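Local atomic coordinates of Emp47p (form2) (Saccharomyces cerevisiae, PDB entry 2A6Z), a protein that is a calcium-independent cargo receptor with a legume-like lectin domain that probably acts in glycoprotein secretion and in the exit of Emp46p from the endoplasmic reticulum. Residues N24-G29 and G49-K54. Residues are numbered along the deposited sequence; the frame is centred on the assembly and turned at random.
Sequences NNWQTG and GSLWLK
The carbonyl oxygen of Q27 takes two donors. W52 N reaches it at 3.1 Å, and a bridging water donates to it and also to S50 OG. The same hydroxyl is hydrogen-bonded to E30 OE1. Q27 N returns a bond of 2.8 Å to W52 O, closing the Q27-W52 hydrogen-bonded pair of an antiparallel ladder. G29 and S50 form the next such pair. Glycine leaves room here, as S50 OG lies 3.2 Å from G29 CA. Just before strand 26-30, N25 O accepts a bond from K54 N in a nearly straight line (176°). The K54 side chain is extended beyond CG and crosses that of N24 at about a right angle. Its NZ donates to N24 O at 2.8 Å, and CE passes 3.4 Å from W26 O. Q27 bends at chi2 (65°), and its NE2 donates in the carbonyl plane to T28 O. L53 covers one face of the W26 indole. L53 CG sits 3.5 Å from the centroid of the six-membered ring, a CH-pi contact, while CD2 is offset toward the rim. L51 CG packs obliquely against W26 CE3, and W26 NE1 bonds S12 O. The ladder joins edge strand 26-30 to strand 48-58 in one sheet of the legume-lectin-like beta sandwich. Strand 192-200 pairs along the other side of 48-58, and W52 stacks on W85 of strand 81-88.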
# COMPACT_ATOMS: atom_id res chain seq x y z
N ASN A 24 -9.52 -10.68 12.45
CA ASN A 24 -10.90 -10.58 12.04
C ASN A 24 -11.29 -9.24 11.47
O ASN A 24 -12.30 -9.15 10.81
CB ASN A 24 -11.80 -10.93 13.25
CG ASN A 24 -13.06 -10.08 13.33
OD1 ASN A 24 -14.14 -10.52 12.89
ND2 ASN A 24 -12.99 -8.87 13.89
N ASN A 25 -10.46 -8.19 11.68
CA ASN A 25 -10.76 -6.89 11.10
C ASN A 25 -10.23 -6.74 9.66
O ASN A 25 -10.48 -5.68 9.08
CB ASN A 25 -10.23 -5.77 12.01
CG ASN A 25 -8.76 -5.77 12.36
OD1 ASN A 25 -8.14 -6.86 12.51
ND2 ASN A 25 -8.19 -4.58 12.49
N TRP A 26 -9.60 -7.76 9.13
CA TRP A 26 -9.05 -7.73 7.76
C TRP A 26 -9.64 -8.84 6.93
O TRP A 26 -10.06 -9.91 7.42
CB TRP A 26 -7.52 -7.97 7.79
CG TRP A 26 -6.79 -6.79 8.38
CD1 TRP A 26 -6.60 -6.54 9.72
CD2 TRP A 26 -6.16 -5.70 7.69
NE1 TRP A 26 -5.89 -5.36 9.90
CE2 TRP A 26 -5.60 -4.82 8.66
CE3 TRP A 26 -6.02 -5.38 6.35
CZ2 TRP A 26 -4.92 -3.67 8.30
CZ3 TRP A 26 -5.33 -4.23 5.98
CH2 TRP A 26 -4.79 -3.37 6.95
N GLN A 27 -9.62 -8.61 5.59
CA GLN A 27 -10.12 -9.60 4.64
C GLN A 27 -9.08 -9.80 3.54
O GLN A 27 -8.68 -8.85 2.86
CB GLN A 27 -11.46 -9.10 4.05
CG GLN A 27 -12.05 -10.11 3.01
CD GLN A 27 -12.40 -11.39 3.70
OE1 GLN A 27 -13.21 -11.36 4.63
NE2 GLN A 27 -11.79 -12.48 3.25
N THR A 28 -8.63 -11.03 3.33
CA THR A 28 -7.82 -11.39 2.18
C THR A 28 -8.69 -11.58 0.97
O THR A 28 -9.88 -11.95 1.07
CB THR A 28 -6.99 -12.65 2.43
OG1 THR A 28 -7.88 -13.71 2.90
CG2 THR A 28 -5.91 -12.49 3.47
N GLY A 29 -8.09 -11.39 -0.21
CA GLY A 29 -8.80 -11.60 -1.46
C GLY A 29 -7.86 -12.27 -2.46
O GLY A 29 -6.63 -12.23 -2.35
N GLY A 49 -3.07 -10.87 -5.16
CA GLY A 49 -3.57 -10.99 -3.78
C GLY A 49 -3.97 -9.61 -3.29
O GLY A 49 -3.39 -8.58 -3.70
N SER A 50 -4.94 -9.57 -2.37
CA SER A 50 -5.37 -8.33 -1.72
C SER A 50 -5.56 -8.55 -0.24
O SER A 50 -5.83 -9.65 0.24
CB SER A 50 -6.63 -7.76 -2.35
OG SER A 50 -7.70 -8.67 -2.18
N LEU A 51 -5.48 -7.45 0.49
CA LEU A 51 -5.62 -7.46 1.95
C LEU A 51 -6.19 -6.11 2.35
O LEU A 51 -5.47 -5.09 2.20
CB LEU A 51 -4.29 -7.73 2.59
CG LEU A 51 -4.25 -7.64 4.13
CD1 LEU A 51 -5.12 -8.72 4.76
CD2 LEU A 51 -2.81 -7.72 4.61
N TRP A 52 -7.45 -6.03 2.77
CA TRP A 52 -8.12 -4.80 3.07
C TRP A 52 -8.77 -4.86 4.44
O TRP A 52 -9.27 -5.91 4.87
CB TRP A 52 -9.22 -4.52 2.09
CG TRP A 52 -8.83 -4.23 0.66
CD1 TRP A 52 -8.62 -5.15 -0.34
CD2 TRP A 52 -8.62 -2.92 0.06
NE1 TRP A 52 -8.28 -4.49 -1.52
CE2 TRP A 52 -8.29 -3.14 -1.30
CE3 TRP A 52 -8.72 -1.60 0.56
CZ2 TRP A 52 -8.03 -2.08 -2.17
CZ3 TRP A 52 -8.46 -0.55 -0.32
CH2 TRP A 52 -8.12 -0.81 -1.67
N LEU A 53 -8.88 -3.71 5.10
CA LEU A 53 -9.69 -3.61 6.31
C LEU A 53 -11.16 -3.80 5.95
O LEU A 53 -11.66 -3.27 4.95
CB LEU A 53 -9.45 -2.25 7.00
CG LEU A 53 -8.14 -2.31 7.83
CD1 LEU A 53 -7.47 -0.95 7.93
CD2 LEU A 53 -8.40 -2.87 9.22
N LYS A 54 -11.87 -4.56 6.83
CA LYS A 54 -13.30 -4.75 6.61
C LYS A 54 -14.17 -3.52 6.83
O LYS A 54 -15.25 -3.42 6.22
CB LYS A 54 -13.79 -5.87 7.55
CG LYS A 54 -13.31 -7.23 7.13
CD LYS A 54 -13.90 -8.26 8.09
CE LYS A 54 -13.37 -9.66 7.90
NZ LYS A 54 -13.98 -10.53 9.00
O HOH W 1 -9.38 -8.38 0.11